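Local coordinates for periplasmic divalent cation tolerance protein CutA (Pyrococcus horikoshii, PDB 1UKU), which binds copper ions, assembles as a homotrimer and is involved in resistance toward heavy metals, at the interface of chains A and B. Residues are numbered along the deposited sequence; one frame, centred on the assembly and turned at random. Chains: chain A/B, periplasmic divalent cation tolerance protein CutA.

The interface of chains A and B. Residues chain A 1, 3, 85, 87-89, 92; chain B 79-82.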
loop_
_atom_site.group_PDB
_atom_site.type_symbol
_atom_site.label_atom_id
_atom_site.label_comp_id
_atom_site.label_asym_id
_atom_site.label_seq_id
_atom_site.Cartn_x
_atom_site.Cartn_y
_atom_site.Cartn_z
ATOM N N MET A 1 -0.510 10.961 11.754
ATOM C CA MET A 1 0.704 10.433 11.091
ATOM C C MET A 1 0.432 10.300 9.606
ATOM O O MET A 1 -0.704 10.405 9.144
ATOM C CB MET A 1 1.096 9.085 11.692
ATOM C CG MET A 1 0.171 7.936 11.403
ATOM S SD MET A 1 0.854 6.317 11.887
ATOM C CE MET A 1 1.992 6.004 10.526
ATOM N N ILE A 3 1.906 8.132 5.816
ATOM C CA ILE A 3 2.716 7.209 5.046
ATOM C C ILE A 3 3.321 7.975 3.900
ATOM O O ILE A 3 2.682 8.826 3.295
ATOM C CB ILE A 3 1.823 6.066 4.481
ATOM C CG1 ILE A 3 1.208 5.259 5.629
ATOM C CG2 ILE A 3 2.578 5.212 3.480
ATOM C CD1 ILE A 3 2.104 4.752 6.562
ATOM N N VAL A 85 -2.789 9.201 7.190
ATOM C CA VAL A 85 -3.389 8.105 7.942
ATOM C C VAL A 85 -4.600 8.630 8.689
ATOM O O VAL A 85 -4.501 9.545 9.478
ATOM C CB VAL A 85 -2.397 7.480 8.910
ATOM C CG1 VAL A 85 -3.059 6.501 9.870
ATOM C CG2 VAL A 85 -1.262 6.768 8.132
ATOM N N ASP A 87 -6.606 7.085 10.875
ATOM C CA ASP A 87 -6.586 6.727 12.297
ATOM C C ASP A 87 -5.541 5.654 12.527
ATOM O O ASP A 87 -5.157 4.949 11.603
ATOM C CB ASP A 87 -7.968 6.314 12.827
ATOM C CG ASP A 87 -8.129 6.554 14.320
ATOM O OD1 ASP A 87 -7.227 7.096 14.979
ATOM O OD2 ASP A 87 -9.174 6.226 14.922
ATOM N N VAL A 88 -5.048 5.590 13.756
ATOM C CA VAL A 88 -4.041 4.605 14.162
ATOM C C VAL A 88 -4.194 4.362 15.649
ATOM O O VAL A 88 -4.666 5.244 16.388
ATOM C CB VAL A 88 -2.610 5.100 13.772
ATOM C CG1 VAL A 88 -2.345 6.429 14.416
ATOM C CG2 VAL A 88 -1.547 4.095 14.087
ATOM N N ASN A 89 -3.822 3.173 16.100
ATOM C CA ASN A 89 -3.810 2.891 17.543
ATOM C C ASN A 89 -2.838 3.803 18.256
ATOM O O ASN A 89 -1.722 4.045 17.804
ATOM C CB ASN A 89 -3.507 1.440 17.864
ATOM C CG ASN A 89 -2.215 0.949 17.233
ATOM O OD1 ASN A 89 -1.978 1.134 16.022
ATOM N ND2 ASN A 89 -1.387 0.262 18.033
ATOM N N TYR A 92 0.978 2.908 19.131
ATOM C CA TYR A 92 1.874 3.006 18.006
ATOM C C TYR A 92 2.202 4.467 17.677
ATOM O O TYR A 92 3.353 4.819 17.415
ATOM C CB TYR A 92 1.300 2.299 16.780
ATOM C CG TYR A 92 2.272 2.314 15.639
ATOM C CD1 TYR A 92 3.299 1.403 15.586
ATOM C CD2 TYR A 92 2.198 3.283 14.648
ATOM C CE1 TYR A 92 4.210 1.429 14.540
ATOM C CE2 TYR A 92 3.110 3.327 13.628
ATOM C CZ TYR A 92 4.086 2.383 13.568
ATOM O OH TYR A 92 5.010 2.425 12.533
ATOM N N ALA B 79 1.478 -1.841 14.717
ATOM C CA ALA B 79 0.950 -0.791 13.858
ATOM C C ALA B 79 -0.443 -1.222 13.400
ATOM O O ALA B 79 -0.616 -2.277 12.797
ATOM C CB ALA B 79 1.837 -0.573 12.665
ATOM N N ILE B 80 -1.444 -0.397 13.670
ATOM C CA ILE B 80 -2.798 -0.652 13.208
ATOM C C ILE B 80 -3.304 0.629 12.546
ATOM O O ILE B 80 -3.827 1.536 13.216
ATOM C CB ILE B 80 -3.747 -1.083 14.360
ATOM C CG1 ILE B 80 -3.094 -2.157 15.210
ATOM C CG2 ILE B 80 -5.077 -1.598 13.774
ATOM C CD1 ILE B 80 -3.905 -2.515 16.467
ATOM N N ILE B 81 -3.166 0.691 11.226
ATOM C CA ILE B 81 -3.224 1.925 10.434
ATOM C C ILE B 81 -4.437 1.900 9.518
ATOM O O ILE B 81 -4.532 1.053 8.643
ATOM C CB ILE B 81 -1.929 2.054 9.629
ATOM C CG1 ILE B 81 -0.769 2.426 10.583
ATOM C CG2 ILE B 81 -2.044 3.084 8.522
ATOM C CD1 ILE B 81 0.651 2.333 10.012
ATOM N N ARG B 82 -5.353 2.834 9.722
ATOM C CA ARG B 82 -6.562 2.972 8.924
ATOM C C ARG B 82 -6.330 4.007 7.833
ATOM O O ARG B 82 -5.974 5.154 8.121
ATOM C CB ARG B 82 -7.744 3.418 9.788
ATOM C CG ARG B 82 -8.941 3.900 9.015
ATOM C CD ARG B 82 -10.098 4.244 9.877
ATOM N NE ARG B 82 -11.091 4.975 9.129
ATOM C CZ ARG B 82 -12.308 5.260 9.576
ATOM N NH1 ARG B 82 -12.710 4.894 10.790
ATOM N NH2 ARG B 82 -13.136 5.930 8.793
#
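With chi1 at 54°, the amide carbon CG of A:Asn89 sits between its own backbone N and carbonyl carbon, a placing that turns the side chain toward B:Ile80 across the subunit boundary. The amide oxygen OD1 of A:Asn89 then accepts the backbone N-H of B:Ile80 at 2.9 Å. That bond is bent, 133° at the hydrogen, and the donor is tilted from the amide plane. The side chains of B:Ile80 and A:Asn89 cross at about a right angle, with CG1 of B:Ile80 3.8 Å from CG of A:Asn89; the A:Asn89 amide thus meets the backbone of B:Ile80 through its oxygen and the side chain of B:Ile80 through its carbon. In A:Tyr92 chi1 is -176°, CG anti to the backbone N, and the ring presents a face to B:Ala79. The methyl CB of B:Ala79 lies over that face toward its rim, 3.6 Å from CE1 of A:Tyr92, as a CH-pi contact.

Two antiparallel bridges pair A:Asp87 with B:Arg82 and A:Val88 with B:Ile81. In the first, N of B:Arg82 donates to the carbonyl O of A:Asp87, 2.8 Å and nearly straight; the reciprocal bond from A:Asp87 N is weak. Within chain A, OD1 of the A:Asp87 carboxylate takes the N-H of A:Val88 at 2.9 Å from above the carboxylate plane, which ties the side chain back to the bridging strand.

B:Ile81 is gripped by apolar groups at several branches. Its CG2 meets CG2 of A:Val85 at 3.8 Å, the two side chains crossing, whereas its CG1 lies alongside A:Val88, 4.0 Å from CG2 of that valine. At the tip, CD1 of B:Ile81 touches the methyl CE of A:Met1 at 3.9 Å.

The patch thus joins the short strand 87-88 of chain A edge to edge with strand 81-84 of chain B, flanked by the start of helix 90-99, and forms part of a subunit interface within the CutA homotrimer.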